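Local coordinates for ATP/GTP-binding site-containing protein A (Brucella abortus, PDB 6NTR), which works in the periplasm to maintain the integrity of the bacterial cell envelope, at residues G24-T29 / R53-E58; R62-Q67 / N83-D88. One frame throughout, in Å; residues are numbered along the deposited sequence.

Interaction 1: residues G24-T29 / R53-E58; sequences GISGLT and RVDMDE
A classic beta bulge marks the open end of the hairpin formed by strands 25-39 and 43-56, far from the turn that joins them. Ser26 and Gly27 both face Asp55: Asp55 O takes a well-aligned bond from Ser26 N (2.9 Å) and a weak one from Gly27 N (3.4 Å). Beyond the bulge the antiparallel pairing is regular. Asp55 N returns a bond to Gly27 O, approaching from above the carbonyl plane, and Thr29 and Arg53 exchange two bonds, in which Thr29 N lies on a lone pair of Arg53 O whereas Arg53 N meets Thr29 O nearly along the C=O axis.

Glycine suits position 27, since Asp55 OD2 stands 3.9 Å from Gly27 CA, on the side where a side chain would project. Ser26, in contrast, carries its OG between its own N and carbonyl carbon (chi1 83°), which sets it against Asp55 CB at 3.2 Å. On the Leu28 and Val54 face the two branches of the valine divide the work: CG2, beside the backbone N, meets Leu28 CD1 at 3.6 Å, while CG1, anti to that N, reaches Ile25 CG2 at 3.9 Å. On the other face Thr29 OG1 lies over the aliphatic base of Arg53, 3.6 Å from CB, and the arginine chain bends at chi3 so that its guanidinium leads away, where NH2 hydrogen-bonds to Gln61 OE1.

Strand 229-240 packs against the apolar face, with Phe229 touching Ile25 and Leu28 and Met231 touching Leu28, while Val54 continues the backbone pairing to Arg62 of strand 62-72.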
loop_
_atom_site.group_PDB
_atom_site.type_symbol
_atom_site.label_atom_id
_atom_site.label_comp_id
_atom_site.label_asym_id
_atom_site.label_seq_id
_atom_site.Cartn_x
_atom_site.Cartn_y
_atom_site.Cartn_z
ATOM N N GLY A 24 20.857 8.022 8.524
ATOM C CA GLY A 24 21.030 9.002 9.585
ATOM C C GLY A 24 19.894 8.988 10.574
ATOM O O GLY A 24 19.780 9.820 11.449
ATOM N N ILE A 25 19.060 7.989 10.426
ATOM C CA ILE A 25 17.863 7.793 11.237
ATOM C C ILE A 25 18.230 7.027 12.497
ATOM O O ILE A 25 18.807 5.939 12.410
ATOM C CB ILE A 25 16.799 7.018 10.448
ATOM C CG1 ILE A 25 16.387 7.785 9.210
ATOM C CG2 ILE A 25 15.613 6.705 11.317
ATOM C CD1 ILE A 25 15.569 6.945 8.289
ATOM N N SER A 26 17.886 7.566 13.654
ATOM C CA SER A 26 18.176 6.897 14.906
ATOM C C SER A 26 16.935 6.280 15.520
ATOM O O SER A 26 17.024 5.390 16.344
ATOM C CB SER A 26 18.786 7.885 15.882
ATOM O OG SER A 26 17.788 8.631 16.541
ATOM N N GLY A 27 15.772 6.775 15.129
ATOM C CA GLY A 27 14.535 6.252 15.655
ATOM C C GLY A 27 13.387 6.501 14.722
ATOM O O GLY A 27 13.428 7.413 13.930
ATOM N N LEU A 28 12.373 5.661 14.812
ATOM C CA LEU A 28 11.178 5.813 14.018
ATOM C C LEU A 28 10.008 5.111 14.658
ATOM O O LEU A 28 9.957 3.903 14.666
ATOM C CB LEU A 28 11.385 5.298 12.607
ATOM C CG LEU A 28 10.198 5.431 11.667
ATOM C CD1 LEU A 28 10.638 5.427 10.222
ATOM C CD2 LEU A 28 9.165 4.360 11.916
ATOM N N THR A 29 9.052 5.864 15.169
ATOM C CA THR A 29 7.857 5.284 15.743
ATOM C C THR A 29 6.783 5.887 14.874
ATOM O O THR A 29 6.990 6.929 14.290
ATOM C CB THR A 29 7.633 5.636 17.210
ATOM O OG1 THR A 29 7.953 7.006 17.429
ATOM C CG2 THR A 29 8.496 4.773 18.087
ATOM N N ARG A 53 7.220 9.183 13.220
ATOM C CA ARG A 53 8.005 10.095 14.016
ATOM C C ARG A 53 9.451 9.605 13.871
ATOM O O ARG A 53 9.826 8.599 14.444
ATOM C CB ARG A 53 7.556 10.033 15.467
ATOM C CG ARG A 53 6.055 9.982 15.651
ATOM C CD ARG A 53 5.642 10.528 17.002
ATOM N NE ARG A 53 6.064 11.910 17.177
ATOM C CZ ARG A 53 5.227 12.918 17.356
ATOM N NH1 ARG A 53 3.931 12.687 17.397
ATOM N NH2 ARG A 53 5.686 14.149 17.497
ATOM N N VAL A 54 10.258 10.336 13.114
ATOM C CA VAL A 54 11.637 9.959 12.841
ATOM C C VAL A 54 12.666 10.784 13.601
ATOM O O VAL A 54 12.689 11.995 13.525
ATOM C CB VAL A 54 11.928 10.030 11.321
ATOM C CG1 VAL A 54 13.400 9.856 11.013
ATOM C CG2 VAL A 54 11.112 9.003 10.566
ATOM N N ASP A 55 13.488 10.085 14.361
ATOM C CA ASP A 55 14.514 10.682 15.169
ATOM C C ASP A 55 15.772 10.743 14.382
ATOM O O ASP A 55 16.105 9.828 13.683
ATOM C CB ASP A 55 14.779 9.834 16.387
ATOM C CG ASP A 55 13.712 9.933 17.403
ATOM O OD1 ASP A 55 12.940 10.881 17.359
ATOM O OD2 ASP A 55 13.644 9.066 18.268
HETATM N N MSE A 56 16.474 11.850 14.495
HETATM C CA MSE A 56 17.734 12.034 13.823
HETATM C C MSE A 56 18.548 12.477 14.992
HETATM O O MSE A 56 18.002 13.134 15.889
HETATM C CB MSE A 56 17.685 13.058 12.696
HETATM C CG MSE A 56 17.128 12.481 11.405
HETATM SE SE MSE A 56 18.091 13.232 9.875
HETATM C CE MSE A 56 16.600 13.519 8.641
ATOM N N ASP A 57 19.812 12.101 15.046
ATOM C CA ASP A 57 20.648 12.455 16.169
ATOM C C ASP A 57 20.882 13.944 16.335
ATOM O O ASP A 57 20.719 14.512 17.414
ATOM C CB ASP A 57 21.996 11.829 15.887
ATOM C CG ASP A 57 22.880 11.831 17.054
ATOM O OD1 ASP A 57 22.408 11.496 18.146
ATOM O OD2 ASP A 57 24.057 12.149 16.869
ATOM N N GLU A 58 21.341 14.579 15.269
ATOM C CA GLU A 58 21.539 16.015 15.287
ATOM C C GLU A 58 20.283 16.904 15.349
ATOM O O GLU A 58 20.189 17.802 16.177
ATOM C CB GLU A 58 22.344 16.434 14.057
ATOM C CG GLU A 58 22.940 15.289 13.275
ATOM C CD GLU A 58 22.483 15.257 11.841
ATOM O OE1 GLU A 58 22.928 16.097 11.041
ATOM O OE2 GLU A 58 21.685 14.371 11.519
#

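Interaction 2: residues R62-Q67 / N83-D88. With EDO (1,2-ethanediol), chain F.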
loop_
_atom_site.group_PDB
_atom_site.type_symbol
_atom_site.label_atom_id
_atom_site.label_comp_id
_atom_site.label_asym_id
_atom_site.label_seq_id
_atom_site.Cartn_x
_atom_site.Cartn_y
_atom_site.Cartn_z
ATOM N N ARG A 62 11.059 14.881 13.350
ATOM C CA ARG A 62 10.267 15.191 12.161
ATOM C C ARG A 62 9.109 14.216 12.083
ATOM O O ARG A 62 9.317 13.004 12.003
ATOM C CB ARG A 62 11.080 15.105 10.871
ATOM C CG ARG A 62 10.292 15.571 9.643
ATOM C CD ARG A 62 10.967 15.223 8.296
ATOM N NE ARG A 62 11.479 16.407 7.600
ATOM C CZ ARG A 62 11.598 16.531 6.280
ATOM N NH1 ARG A 62 11.214 15.561 5.470
ATOM N NH2 ARG A 62 12.077 17.652 5.766
ATOM N N VAL A 63 7.897 14.749 12.083
ATOM C CA VAL A 63 6.687 13.944 12.087
ATOM C C VAL A 63 5.997 14.169 10.754
ATOM O O VAL A 63 5.446 15.244 10.508
ATOM C CB VAL A 63 5.762 14.305 13.253
ATOM C CG1 VAL A 63 4.581 13.393 13.230
ATOM C CG2 VAL A 63 6.498 14.264 14.617
ATOM N N THR A 64 6.058 13.173 9.882
ATOM C CA THR A 64 5.434 13.229 8.571
ATOM C C THR A 64 4.109 12.486 8.628
ATOM O O THR A 64 4.042 11.384 9.178
ATOM C CB THR A 64 6.362 12.644 7.512
ATOM O OG1 THR A 64 7.584 13.382 7.494
ATOM C CG2 THR A 64 5.756 12.753 6.182
ATOM N N ASP A 65 3.048 13.154 8.182
ATOM C CA ASP A 65 1.693 12.630 8.203
ATOM C C ASP A 65 1.185 12.634 6.782
ATOM O O ASP A 65 0.922 13.680 6.218
ATOM C CB ASP A 65 0.815 13.517 9.099
ATOM C CG ASP A 65 -0.565 12.971 9.310
ATOM O OD1 ASP A 65 -1.126 12.451 8.365
ATOM O OD2 ASP A 65 -1.105 13.060 10.416
ATOM N N GLN A 66 1.040 11.451 6.213
ATOM C CA GLN A 66 0.565 11.305 4.865
ATOM C C GLN A 66 -0.885 10.889 4.980
ATOM O O GLN A 66 -1.191 9.957 5.684
ATOM C CB GLN A 66 1.395 10.257 4.136
ATOM C CG GLN A 66 1.963 10.692 2.795
ATOM C CD GLN A 66 3.386 10.210 2.538
ATOM O OE1 GLN A 66 3.953 9.474 3.321
ATOM N NE2 GLN A 66 3.957 10.634 1.433
ATOM N N GLN A 67 -1.777 11.619 4.328
ATOM C CA GLN A 67 -3.199 11.328 4.369
ATOM C C GLN A 67 -3.669 11.174 2.962
ATOM O O GLN A 67 -3.387 12.001 2.130
ATOM C CB GLN A 67 -3.973 12.445 5.058
ATOM C CG GLN A 67 -4.157 12.234 6.538
ATOM C CD GLN A 67 -4.599 13.473 7.282
ATOM O OE1 GLN A 67 -3.909 14.457 7.288
ATOM N NE2 GLN A 67 -5.764 13.431 7.872
ATOM N N ASN A 83 -3.724 12.918 -2.392
ATOM C CA ASN A 83 -2.554 12.683 -1.551
ATOM C C ASN A 83 -2.161 13.948 -0.818
ATOM O O ASN A 83 -1.630 14.871 -1.436
ATOM C CB ASN A 83 -1.359 12.203 -2.369
ATOM C CG ASN A 83 -1.233 10.723 -2.366
ATOM O OD1 ASN A 83 -1.837 10.035 -1.548
ATOM N ND2 ASN A 83 -0.398 10.218 -3.242
ATOM N N LYS A 84 -2.343 13.966 0.498
ATOM C CA LYS A 84 -1.854 15.059 1.321
ATOM C C LYS A 84 -0.734 14.572 2.226
ATOM O O LYS A 84 -0.797 13.466 2.773
ATOM C CB LYS A 84 -2.981 15.699 2.144
ATOM C CG LYS A 84 -3.612 16.911 1.471
ATOM C CD LYS A 84 -4.994 17.265 2.010
ATOM C CE LYS A 84 -5.629 18.341 1.135
ATOM N NZ LYS A 84 -7.016 18.733 1.496
ATOM N N THR A 85 0.289 15.416 2.369
ATOM C CA THR A 85 1.486 15.124 3.147
ATOM C C THR A 85 1.796 16.326 4.033
ATOM O O THR A 85 2.060 17.422 3.524
ATOM C CB THR A 85 2.670 14.826 2.216
ATOM O OG1 THR A 85 2.271 13.873 1.217
ATOM C CG2 THR A 85 3.846 14.266 3.001
ATOM N N PHE A 86 1.768 16.130 5.351
ATOM C CA PHE A 86 2.073 17.184 6.311
ATOM C C PHE A 86 3.419 16.917 6.967
ATOM O O PHE A 86 3.640 15.831 7.505
ATOM C CB PHE A 86 1.002 17.271 7.398
ATOM C CG PHE A 86 -0.373 17.559 6.884
ATOM C CD1 PHE A 86 -0.716 18.834 6.498
ATOM C CD2 PHE A 86 -1.327 16.553 6.810
ATOM C CE1 PHE A 86 -1.956 19.087 6.028
ATOM C CE2 PHE A 86 -2.573 16.811 6.340
ATOM C CZ PHE A 86 -2.889 18.073 5.950
ATOM N N VAL A 87 4.301 17.913 6.960
ATOM C CA VAL A 87 5.602 17.820 7.621
ATOM C C VAL A 87 5.603 18.751 8.825
ATOM O O VAL A 87 5.623 19.979 8.669
ATOM C CB VAL A 87 6.758 18.169 6.679
ATOM C CG1 VAL A 87 8.069 17.978 7.399
ATOM C CG2 VAL A 87 6.725 17.306 5.469
ATOM N N ASP A 88 5.644 18.170 10.025
ATOM C CA ASP A 88 5.579 18.944 11.262
ATOM C C ASP A 88 4.409 19.918 11.195
ATOM O O ASP A 88 4.535 21.108 11.488
ATOM C CB ASP A 88 6.903 19.660 11.546
ATOM C CG ASP A 88 8.061 18.688 11.759
ATOM O OD1 ASP A 88 7.919 17.753 12.571
ATOM O OD2 ASP A 88 9.113 18.852 11.108
HETATM C C1 EDO F . -7.082 9.997 5.542
HETATM O O1 EDO F . -8.246 9.883 4.717
HETATM C C2 EDO F . -7.427 9.506 6.942
HETATM O O2 EDO F . -7.371 10.589 7.882
#
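From Asn83 to Val87 the second strand of the hairpin 62-72/78-87 runs antiparallel to Arg62-Gln67, at 167° between the strand directions, and Asp88 follows it. Asn83, inside strand 78-87, contributes little across the pair and bonds through its backbone to Val95 on the next strand. Lys84 exchanges two backbone bonds with Gln67; Gln67 N meets Lys84 O in the carbonyl plane at 2.6 Å. The lysine chain extends away, leaving CB against Gln67 O.

Thr85 is a non-hydrogen-bonded partner of Gln66, and the two side chains lie alongside each other, pointing the same way. Its OG1 faces Gln66 CG at 3.6 Å, while its CG2, anti to the backbone N, meets Thr64 CG2 at 4.0 Å; a branched residue thus serves two neighbours at once. Phe86 forms a nearly straight pair of bonds with Asp65, Phe86 N to Asp65 O being 2.7 Å. With CG beside its own N (chi1 -60°), its ring crosses the Gln67 side chain obliquely, amide and ring planes 55° apart, and Asp65 O also lies obliquely to it.

Val87 sends CG1, anti to its N, over one face of the Arg62 guanidinium, 3.8 Å from NE. Asp88, with positive phi, leaves the strand but prolongs the pairing: its N bonds to Val63 O, and its carboxylate OD1, met from above its plane, accepts Val63 N at 3.0 Å.

A side-chain oxygen therefore stands in for a main-chain carbonyl at the strand end. Its negative charge should strengthen that bond, and Arg62, whose NE is 4.9 Å from Asp88 OD2, may add mild electrostatic support without a salt bridge. Asp65 OD2 instead forms a salt bridge with Arg49 NE on strand 43-56.

Overall arrangement
Interactions 1 and 2 lie in two successive hairpins of the beta barrel-like fold, their centres about 16 Å apart on the same side of the chain's centre. Strands 43-56 and 62-72, neighbours in the sheet, join them: Val54 N of interaction 1 lies 3.0 Å from Arg62 O of interaction 2, a probable hydrogen bond. Arg53 also crosses this seam, packing its guanidinium against Val63. The pairing thus passes in order from 25-29 through 53-56 and 62-67 to 83-87. At the far end of interaction 2, Gln67 NE2 donates to an ethanediol, probably from the crystallisation liquor, that Asn47 and Thr68 also hold.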